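PDB 3BMA: D-alanyl-lipoteichoic acid synthetase from Streptococcus pneumoniae, which probably takes part in attaching D-alanine to lipoteichoic acid during cell-wall biogenesis, and belongs to the DltD family of the SGNH-hydrolase clan. Local coordinates for residues D24-R29 with L84-G89; D262-F267 with K301-Y306; N291-I296 with D365-N370. The protein carries 1 engineered substitution. One frame throughout, in Å; residues are numbered along the deposited sequence.

Contact 1: residues D24-R29 with L84-G89; sequences DSFKER and LNQYFG
Phe26 meets the terminal amide of Gln86 with the rim of its ring. The ring atom CE1 lies 3.3 Å from Gln86 OE1, and Phe26 CZ is 3.5 Å from the same oxygen; Gln86 CD sits in the ring plane, just beyond this edge. Ring and amide planes stand 87° apart, so the amide crosses the rim upright instead of lying against a face. The encounter sets slightly positive ring hydrogens against a carbonyl oxygen, probably a weakly favourable pairing, although the amide nitrogen lies beside the same edge, with Gln86 NE2 3.6 Å from Phe26 CE1. Two rotations bring the groups together: the Phe26 ring is swung anti to its own backbone nitrogen (chi1 -175°), while Gln86 bends at chi2 (-65°). The nitrogen of that amide is held from elsewhere, since Gln86 NE2 is hydrogen-bonded to Leu76 O at the end of strand 72-76.

Helix 83-90 follows that strand in the SGNH-type alpha/beta fold, and the contact packs helix 23-27 against it, on the connection from strand 72-76 toward strand 101-105. Asn85 O approaches the ring obliquely, 4.2 Å from Phe26 CZ, while serving as acceptor for Gly89 N within the helix. Lys32 ties the same two helices by another route, its NZ bonding both Phe26 O and Gly89 O.

Contact 2: residues D262-F267 with K301-Y306; sequences DSQKSF and KKWMDY
Helix 301-307, which comes soon after strand 291-296 in the alpha/beta fold, receives a long irregular loop near Tyr306, whose main-chain O accepts a hydrogen bond from Asp262 N at 3.1 Å. The bond is almost perfectly straight (178°) and lies in the carbonyl plane. Gln264 continues the attachment with a backbone bond to Ala307.

A second, looser meeting involves side chains. Gln264 reaches out with an extended chain (chi2 173°) and sets its amide nearly perpendicular to the indole of Trp303. The carboxamide oxygen OE1 of Gln264 stays 3.7 Å from Trp303 NE1, too far for a bond, and it is buried with no partner in the model. Water joins the two groups instead: it accepts from Gln264 NE2 at 3.0 Å and, weakly, from Trp303 NE1 at 3.4 Å. Behind the amide, Gln264 CG rests over one face of the Phe267 ring, toward its rim, within the same loop.

The phenol of Tyr306 is turned to another part of the chain, its OH bonding Leu257 O. The loop thus bridges from helix 246-253 to helix 274-287 while lying against helix 301-307, whose Met304 and Asp305 side chains touch Glu311 of helix 311-326.

Contact 3: residues N291-I296 with D365-N370; sequences NPIFII and DPFLSN
Phe367 carries the contact, touching strand 291-296 with both a face and an edge of its ring. The face is used for a CH-pi interaction: Ile293 CB stands 4.1 Å from the ring centroid, 28° off the normal. Apolar contact extends this overlap, since the methyl Ile293 CG2 reaches Phe367 CD2 at 3.6 Å, the two side chains running past each other in opposite directions. With CG anti to the backbone nitrogen, the ring projects from helix 355-369 onto the strand.

Polar atoms gather at the far rim. The main-chain oxygen of Asn291 lies in the ring plane, 3.3 Å from Phe367 CZ, and the amide nitrogen Asn291 ND2 comes within 3.5 Å of Phe367 CE1, with amide and ring planes 73° apart. That nitrogen has a true hydrogen-bond partner in Thr372 O, beyond the helix.

Within the segment 365-370, local hydrogen bonds use the carbonyls of Asp365 and Pro366. Asp365 O accepts from both Ser369 N (2.8 Å) and Ser369 OG (2.7 Å), the hydroxyl coming from above the carbonyl plane. Asn370 ND2 approaches a lone pair of Pro366 O in the carbonyl plane, at 2.9 Å.

Strand and helix run almost antiparallel (171°), as expected where a helix packs on the sheet of an alpha/beta fold. Chemically, the interface is apolar over the ring face; at the rim the carbonyl oxygen probably suits the slightly positive edge, with the satisfied Asn291 amide nitrogen beside it, so cohesion rests on packing and not on direct hydrogen bonds between strand and helix.

Overall arrangement
The three contacts are spread around one alpha/beta domain without touching. Contact 3 lies at the sheet itself, joining strand 291-296 to helix 355-369; its centre is about 21 Å from that of contact 1, which packs two helices early in the chain. Contact 2 is peripheral, its centre about 32 Å from that of contact 1 and about 31 Å from that of contact 3. Along the sequence contact 1 closes first; contacts 2 and 3 then alternate, because strand 291-296 falls between the loop 262-267 and helix 301-307. One run of chain therefore enters contact 3 and then contact 2, and parts far apart in sequence meet at, beside and away from the parallel sheet.

Contact 1: residues D24-R29 with L84-G89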
loop_
_atom_site.group_PDB
_atom_site.type_symbol
_atom_site.label_atom_id
_atom_site.label_comp_id
_atom_site.label_asym_id
_atom_site.label_seq_id
_atom_site.Cartn_x
_atom_site.Cartn_y
_atom_site.Cartn_z
ATOM N N ASP C 24 22.051 14.582 -20.299
ATOM C CA ASP C 24 20.750 13.980 -20.602
ATOM C C ASP C 24 20.829 12.675 -21.393
ATOM O O ASP C 24 20.183 11.701 -21.027
ATOM C CB ASP C 24 19.844 14.981 -21.331
ATOM C CG ASP C 24 19.195 15.991 -20.388
ATOM O OD1 ASP C 24 18.319 16.750 -20.859
ATOM O OD2 ASP C 24 19.545 16.030 -19.186
ATOM N N SER C 25 21.635 12.649 -22.454
ATOM C CA SER C 25 21.788 11.444 -23.280
ATOM C C SER C 25 22.347 10.264 -22.482
ATOM O O SER C 25 22.083 9.106 -22.806
ATOM C CB SER C 25 22.652 11.722 -24.519
ATOM O OG SER C 25 24.002 11.988 -24.174
ATOM N N PHE C 26 23.098 10.574 -21.428
ATOM C CA PHE C 26 23.651 9.564 -20.540
ATOM C C PHE C 26 22.718 9.146 -19.393
ATOM O O PHE C 26 22.447 7.954 -19.238
ATOM C CB PHE C 26 25.007 10.016 -19.984
ATOM C CG PHE C 26 25.694 8.975 -19.147
ATOM C CD1 PHE C 26 26.418 7.955 -19.746
ATOM C CD2 PHE C 26 25.611 9.008 -17.756
ATOM C CE1 PHE C 26 27.047 6.988 -18.978
ATOM C CE2 PHE C 26 26.236 8.040 -16.980
ATOM C CZ PHE C 26 26.959 7.029 -17.596
ATOM N N LYS C 27 22.245 10.108 -18.593
ATOM C CA LYS C 27 21.488 9.791 -17.373
ATOM C C LYS C 27 20.012 9.441 -17.609
ATOM O O LYS C 27 19.428 8.664 -16.858
ATOM C CB LYS C 27 21.652 10.883 -16.299
ATOM C CG LYS C 27 20.858 12.162 -16.507
ATOM C CD LYS C 27 20.928 13.053 -15.276
ATOM C CE LYS C 27 19.900 14.179 -15.334
ATOM N NZ LYS C 27 20.151 15.153 -16.441
ATOM N N GLU C 28 19.415 10.014 -18.648
ATOM C CA GLU C 28 18.002 9.780 -18.922
ATOM C C GLU C 28 17.746 8.431 -19.577
ATOM O O GLU C 28 18.527 7.958 -20.404
ATOM C CB GLU C 28 17.389 10.912 -19.754
ATOM C CG GLU C 28 16.460 11.861 -18.986
ATOM C CD GLU C 28 17.179 12.751 -17.989
ATOM O OE1 GLU C 28 16.688 12.874 -16.845
ATOM O OE2 GLU C 28 18.225 13.332 -18.345
ATOM N N ARG C 29 16.636 7.830 -19.167
ATOM C CA ARG C 29 16.197 6.532 -19.653
ATOM C C ARG C 29 15.735 6.599 -21.108
ATOM O O ARG C 29 16.152 5.793 -21.933
ATOM C CB ARG C 29 15.050 6.045 -18.770
ATOM C CG ARG C 29 14.518 4.677 -19.094
ATOM C CD ARG C 29 13.315 4.392 -18.232
ATOM N NE ARG C 29 13.166 2.965 -17.984
ATOM C CZ ARG C 29 13.718 2.314 -16.965
ATOM N NH1 ARG C 29 13.514 1.011 -16.842
ATOM N NH2 ARG C 29 14.464 2.952 -16.069
ATOM N N LEU C 84 31.312 3.049 -11.545
ATOM C CA LEU C 84 30.145 3.169 -10.659
ATOM C C LEU C 84 28.991 3.875 -11.375
ATOM O O LEU C 84 27.867 3.384 -11.357
ATOM C CB LEU C 84 30.498 3.869 -9.341
ATOM C CG LEU C 84 29.506 3.674 -8.180
ATOM C CD1 LEU C 84 29.455 2.234 -7.687
ATOM C CD2 LEU C 84 29.815 4.590 -7.024
ATOM N N ASN C 85 29.282 5.000 -12.028
ATOM C CA ASN C 85 28.302 5.680 -12.878
ATOM C C ASN C 85 27.728 4.783 -13.970
ATOM O O ASN C 85 26.508 4.727 -14.153
ATOM C CB ASN C 85 28.897 6.940 -13.514
ATOM C CG ASN C 85 28.610 8.197 -12.715
ATOM O OD1 ASN C 85 27.488 8.419 -12.253
ATOM N ND2 ASN C 85 29.623 9.035 -12.560
ATOM N N GLN C 86 28.609 4.075 -14.676
ATOM C CA GLN C 86 28.200 3.206 -15.779
ATOM C C GLN C 86 27.292 2.089 -15.291
ATOM O O GLN C 86 26.254 1.832 -15.894
ATOM C CB GLN C 86 29.409 2.632 -16.539
ATOM C CG GLN C 86 30.294 3.662 -17.274
ATOM C CD GLN C 86 29.608 4.387 -18.428
ATOM O OE1 GLN C 86 28.482 4.073 -18.809
ATOM N NE2 GLN C 86 30.299 5.372 -18.989
ATOM N N TYR C 87 27.677 1.454 -14.184
ATOM C CA TYR C 87 26.872 0.409 -13.556
ATOM C C TYR C 87 25.439 0.852 -13.295
ATOM O O TYR C 87 24.496 0.135 -13.633
ATOM C CB TYR C 87 27.508 -0.074 -12.250
ATOM C CG TYR C 87 26.723 -1.180 -11.584
ATOM C CD1 TYR C 87 26.703 -2.463 -12.126
ATOM C CD2 TYR C 87 25.990 -0.944 -10.421
ATOM C CE1 TYR C 87 25.988 -3.485 -11.527
ATOM C CE2 TYR C 87 25.258 -1.962 -9.818
ATOM C CZ TYR C 87 25.266 -3.229 -10.378
ATOM O OH TYR C 87 24.556 -4.251 -9.791
ATOM N N PHE C 88 25.284 2.036 -12.708
ATOM C CA PHE C 88 23.962 2.561 -12.376
ATOM C C PHE C 88 23.163 2.953 -13.615
ATOM O O PHE C 88 21.951 2.752 -13.663
ATOM C CB PHE C 88 24.067 3.716 -11.376
ATOM C CG PHE C 88 24.430 3.272 -9.986
ATOM C CD1 PHE C 88 23.645 2.341 -9.316
ATOM C CD2 PHE C 88 25.551 3.782 -9.346
ATOM C CE1 PHE C 88 23.983 1.915 -8.042
ATOM C CE2 PHE C 88 25.888 3.366 -8.069
ATOM C CZ PHE C 88 25.103 2.433 -7.418
ATOM N N GLY C 89 23.851 3.492 -14.617
ATOM C CA GLY C 89 23.236 3.793 -15.912
ATOM C C GLY C 89 22.714 2.558 -16.626
ATOM O O GLY C 89 21.692 2.630 -17.312
#

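Contact 2: residues D262-F267 with K301-Y306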
loop_
_atom_site.group_PDB
_atom_site.type_symbol
_atom_site.label_atom_id
_atom_site.label_comp_id
_atom_site.label_asym_id
_atom_site.label_seq_id
_atom_site.Cartn_x
_atom_site.Cartn_y
_atom_site.Cartn_z
ATOM N N ASP C 262 57.824 17.219 -13.464
ATOM C CA ASP C 262 57.980 16.192 -12.416
ATOM C C ASP C 262 56.850 16.128 -11.380
ATOM O O ASP C 262 57.080 15.765 -10.221
ATOM C CB ASP C 262 59.363 16.262 -11.745
ATOM C CG ASP C 262 60.461 15.647 -12.596
ATOM O OD1 ASP C 262 60.174 14.709 -13.374
ATOM O OD2 ASP C 262 61.622 16.097 -12.477
ATOM N N SER C 263 55.637 16.473 -11.818
ATOM C CA SER C 263 54.454 16.488 -10.958
ATOM C C SER C 263 53.949 15.081 -10.654
ATOM O O SER C 263 53.510 14.796 -9.545
ATOM C CB SER C 263 53.338 17.311 -11.608
ATOM O OG SER C 263 52.084 17.060 -10.995
ATOM N N GLN C 264 54.013 14.204 -11.647
ATOM C CA GLN C 264 53.474 12.857 -11.507
ATOM C C GLN C 264 54.550 11.824 -11.155
ATOM O O GLN C 264 54.431 10.647 -11.502
ATOM C CB GLN C 264 52.697 12.479 -12.776
ATOM C CG GLN C 264 51.591 13.484 -13.128
ATOM C CD GLN C 264 50.919 13.222 -14.467
ATOM O OE1 GLN C 264 51.450 12.516 -15.326
ATOM N NE2 GLN C 264 49.743 13.807 -14.653
ATOM N N LYS C 265 55.580 12.272 -10.437
ATOM C CA LYS C 265 56.736 11.437 -10.089
ATOM C C LYS C 265 56.446 10.299 -9.107
ATOM O O LYS C 265 57.125 9.269 -9.138
ATOM C CB LYS C 265 57.901 12.289 -9.576
ATOM C CG LYS C 265 58.974 12.548 -10.620
ATOM C CD LYS C 265 60.341 12.702 -9.975
ATOM C CE LYS C 265 61.450 12.331 -10.946
ATOM N NZ LYS C 265 62.759 12.150 -10.257
ATOM N N SER C 266 55.449 10.493 -8.243
ATOM C CA SER C 266 55.036 9.459 -7.288
ATOM C C SER C 266 53.585 9.002 -7.509
ATOM O O SER C 266 52.981 8.372 -6.631
ATOM C CB SER C 266 55.260 9.926 -5.842
ATOM O OG SER C 266 54.394 10.995 -5.502
ATOM N N PHE C 267 53.047 9.333 -8.685
ATOM C CA PHE C 267 51.724 8.887 -9.139
ATOM C C PHE C 267 51.711 7.382 -9.394
ATOM O O PHE C 267 52.541 6.867 -10.148
ATOM C CB PHE C 267 51.348 9.605 -10.442
ATOM C CG PHE C 267 50.550 10.873 -10.259
ATOM C CD1 PHE C 267 49.512 11.171 -11.136
ATOM C CD2 PHE C 267 50.826 11.765 -9.221
ATOM C CE1 PHE C 267 48.760 12.338 -10.995
ATOM C CE2 PHE C 267 50.077 12.934 -9.066
ATOM C CZ PHE C 267 49.041 13.221 -9.958
ATOM N N LYS C 301 53.243 10.034 -24.305
ATOM C CA LYS C 301 54.583 9.673 -23.809
ATOM C C LYS C 301 55.472 10.891 -23.575
ATOM O O LYS C 301 56.227 10.932 -22.597
ATOM C CB LYS C 301 55.266 8.674 -24.752
ATOM C CG LYS C 301 56.612 8.126 -24.260
ATOM C CD LYS C 301 57.127 6.986 -25.134
ATOM C CE LYS C 301 56.898 5.615 -24.493
ATOM N NZ LYS C 301 55.459 5.247 -24.329
ATOM N N LYS C 302 55.362 11.878 -24.467
ATOM C CA LYS C 302 56.115 13.124 -24.328
ATOM C C LYS C 302 55.638 13.927 -23.122
ATOM O O LYS C 302 56.425 14.652 -22.504
ATOM C CB LYS C 302 56.051 13.964 -25.606
ATOM C CG LYS C 302 57.010 13.493 -26.692
ATOM C CD LYS C 302 57.163 14.519 -27.803
ATOM C CE LYS C 302 58.105 14.015 -28.885
ATOM N NZ LYS C 302 58.273 15.001 -29.986
ATOM N N TRP C 303 54.358 13.776 -22.785
ATOM C CA TRP C 303 53.787 14.375 -21.588
ATOM C C TRP C 303 54.251 13.643 -20.338
ATOM O O TRP C 303 54.622 14.276 -19.350
ATOM C CB TRP C 303 52.259 14.378 -21.659
ATOM C CG TRP C 303 51.580 14.534 -20.324
ATOM C CD1 TRP C 303 50.883 13.577 -19.644
ATOM C CD2 TRP C 303 51.553 15.711 -19.500
ATOM N NE1 TRP C 303 50.412 14.083 -18.455
ATOM C CE2 TRP C 303 50.810 15.390 -18.339
ATOM C CE3 TRP C 303 52.082 17.005 -19.629
ATOM C CZ2 TRP C 303 50.583 16.316 -17.312
ATOM C CZ3 TRP C 303 51.855 17.925 -18.609
ATOM C CH2 TRP C 303 51.111 17.573 -17.465
ATOM N N MET C 304 54.229 12.312 -20.390
ATOM C CA MET C 304 54.540 11.491 -19.222
ATOM C C MET C 304 56.036 11.497 -18.866
ATOM O O MET C 304 56.398 11.295 -17.705
ATOM C CB MET C 304 53.934 10.079 -19.351
ATOM C CG MET C 304 54.836 8.956 -19.840
ATOM S SD MET C 304 54.000 7.352 -19.678
ATOM C CE MET C 304 52.998 7.358 -21.142
ATOM N N ASP C 305 56.884 11.743 -19.866
ATOM C CA ASP C 305 58.314 11.971 -19.650
ATOM C C ASP C 305 58.541 13.314 -18.963
ATOM O O ASP C 305 59.399 13.429 -18.086
ATOM C CB ASP C 305 59.086 11.930 -20.975
ATOM C CG ASP C 305 59.254 10.517 -21.521
ATOM O OD1 ASP C 305 59.113 9.540 -20.751
ATOM O OD2 ASP C 305 59.539 10.387 -22.731
ATOM N N TYR C 306 57.763 14.318 -19.369
ATOM C CA TYR C 306 57.820 15.653 -18.775
ATOM C C TYR C 306 57.277 15.665 -17.347
ATOM O O TYR C 306 57.902 16.233 -16.450
ATOM C CB TYR C 306 57.065 16.674 -19.639
ATOM C CG TYR C 306 57.249 18.111 -19.191
ATOM C CD1 TYR C 306 58.391 18.830 -19.550
ATOM C CD2 TYR C 306 56.285 18.752 -18.409
ATOM C CE1 TYR C 306 58.570 20.150 -19.140
ATOM C CE2 TYR C 306 56.456 20.073 -17.992
ATOM C CZ TYR C 306 57.600 20.764 -18.362
ATOM O OH TYR C 306 57.780 22.066 -17.960
HETATM O O HOH W 1 47.824 12.744 -16.756
#

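Contact 3: residues N291-I296 with D365-N370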
loop_
_atom_site.group_PDB
_atom_site.type_symbol
_atom_site.label_atom_id
_atom_site.label_comp_id
_atom_site.label_asym_id
_atom_site.label_seq_id
_atom_site.Cartn_x
_atom_site.Cartn_y
_atom_site.Cartn_z
ATOM N N ASN C 291 28.747 -9.173 -24.729
ATOM C CA ASN C 291 30.078 -9.443 -25.259
ATOM C C ASN C 291 30.803 -8.123 -25.494
ATOM O O ASN C 291 30.669 -7.515 -26.555
ATOM C CB ASN C 291 29.988 -10.267 -26.549
ATOM C CG ASN C 291 31.342 -10.774 -27.029
ATOM O OD1 ASN C 291 32.315 -10.836 -26.271
ATOM N ND2 ASN C 291 31.403 -11.149 -28.301
ATOM N N PRO C 292 31.571 -7.671 -24.491
ATOM C CA PRO C 292 32.251 -6.391 -24.556
ATOM C C PRO C 292 33.627 -6.463 -25.205
ATOM O O PRO C 292 34.330 -7.471 -25.075
ATOM C CB PRO C 292 32.407 -6.019 -23.080
ATOM C CG PRO C 292 32.466 -7.320 -22.369
ATOM C CD PRO C 292 31.827 -8.361 -23.214
ATOM N N ILE C 293 33.997 -5.400 -25.914
ATOM C CA ILE C 293 35.399 -5.176 -26.244
ATOM C C ILE C 293 35.924 -4.025 -25.387
ATOM O O ILE C 293 35.363 -2.932 -25.388
ATOM C CB ILE C 293 35.657 -4.977 -27.772
ATOM C CG1 ILE C 293 37.163 -4.868 -28.054
ATOM C CG2 ILE C 293 34.872 -3.789 -28.342
ATOM C CD1 ILE C 293 37.565 -5.236 -29.479
ATOM N N PHE C 294 36.978 -4.297 -24.624
ATOM C CA PHE C 294 37.588 -3.292 -23.755
ATOM C C PHE C 294 38.717 -2.532 -24.444
ATOM O O PHE C 294 39.507 -3.108 -25.196
ATOM C CB PHE C 294 38.076 -3.926 -22.452
ATOM C CG PHE C 294 36.982 -4.593 -21.666
ATOM C CD1 PHE C 294 36.109 -3.838 -20.883
ATOM C CD2 PHE C 294 36.801 -5.970 -21.732
ATOM C CE1 PHE C 294 35.093 -4.442 -20.160
ATOM C CE2 PHE C 294 35.781 -6.587 -21.014
ATOM C CZ PHE C 294 34.928 -5.821 -20.227
ATOM N N ILE C 295 38.775 -1.230 -24.186
ATOM C CA ILE C 295 39.796 -0.366 -24.768
ATOM C C ILE C 295 40.674 0.177 -23.649
ATOM O O ILE C 295 40.175 0.774 -22.693
ATOM C CB ILE C 295 39.171 0.819 -25.551
ATOM C CG1 ILE C 295 37.972 0.372 -26.409
ATOM C CG2 ILE C 295 40.236 1.584 -26.348
ATOM C CD1 ILE C 295 38.282 -0.601 -27.545
ATOM N N ILE C 296 41.979 -0.052 -23.757
ATOM C CA ILE C 296 42.922 0.477 -22.779
ATOM C C ILE C 296 43.810 1.519 -23.460
ATOM O O ILE C 296 44.732 1.157 -24.184
ATOM C CB ILE C 296 43.766 -0.638 -22.113
ATOM C CG1 ILE C 296 42.861 -1.754 -21.579
ATOM C CG2 ILE C 296 44.616 -0.059 -20.985
ATOM C CD1 ILE C 296 43.597 -2.875 -20.859
ATOM N N ASP C 365 35.623 -2.208 -35.255
ATOM C CA ASP C 365 34.792 -2.474 -36.443
ATOM C C ASP C 365 34.629 -3.960 -36.829
ATOM O O ASP C 365 33.491 -4.404 -36.946
ATOM C CB ASP C 365 35.203 -1.621 -37.653
ATOM C CG ASP C 365 34.397 -1.947 -38.897
ATOM O OD1 ASP C 365 33.195 -1.608 -38.941
ATOM O OD2 ASP C 365 34.971 -2.545 -39.830
ATOM N N PRO C 366 35.741 -4.731 -36.995
ATOM C CA PRO C 366 35.567 -6.155 -37.328
ATOM C C PRO C 366 34.843 -6.965 -36.250
ATOM O O PRO C 366 34.158 -7.937 -36.574
ATOM C CB PRO C 366 37.008 -6.662 -37.463
ATOM C CG PRO C 366 37.810 -5.457 -37.733
ATOM C CD PRO C 366 37.175 -4.397 -36.909
ATOM N N PHE C 367 35.006 -6.564 -34.988
ATOM C CA PHE C 367 34.326 -7.194 -33.855
ATOM C C PHE C 367 32.813 -6.951 -33.886
ATOM O O PHE C 367 32.026 -7.883 -33.711
ATOM C CB PHE C 367 34.934 -6.693 -32.537
ATOM C CG PHE C 367 34.208 -7.161 -31.303
ATOM C CD1 PHE C 367 34.320 -8.475 -30.867
ATOM C CD2 PHE C 367 33.430 -6.277 -30.560
ATOM C CE1 PHE C 367 33.658 -8.904 -29.719
ATOM C CE2 PHE C 367 32.763 -6.698 -29.417
ATOM C CZ PHE C 367 32.879 -8.012 -28.994
ATOM N N LEU C 368 32.418 -5.701 -34.118
ATOM C CA LEU C 368 31.004 -5.327 -34.133
ATOM C C LEU C 368 30.296 -5.683 -35.442
ATOM O O LEU C 368 29.092 -5.949 -35.437
ATOM C CB LEU C 368 30.825 -3.837 -33.827
ATOM C CG LEU C 368 31.267 -3.264 -32.472
ATOM C CD1 LEU C 368 30.978 -1.777 -32.430
ATOM C CD2 LEU C 368 30.596 -3.959 -31.298
ATOM N N SER C 369 31.036 -5.684 -36.554
ATOM C CA SER C 369 30.478 -6.050 -37.869
ATOM C C SER C 369 30.145 -7.535 -37.971
ATOM O O SER C 369 29.280 -7.929 -38.757
ATOM C CB SER C 369 31.431 -5.671 -39.002
ATOM O OG SER C 369 31.741 -4.291 -38.962
ATOM N N ASN C 370 30.842 -8.346 -37.176
ATOM C CA ASN C 370 30.606 -9.783 -37.106
ATOM C C ASN C 370 30.213 -10.185 -35.687
ATOM O O ASN C 370 31.057 -10.665 -34.931
ATOM C CB ASN C 370 31.858 -10.548 -37.539
ATOM C CG ASN C 370 32.322 -10.168 -38.929
ATOM O OD1 ASN C 370 31.792 -10.658 -39.929
ATOM N ND2 ASN C 370 33.331 -9.304 -39.001
#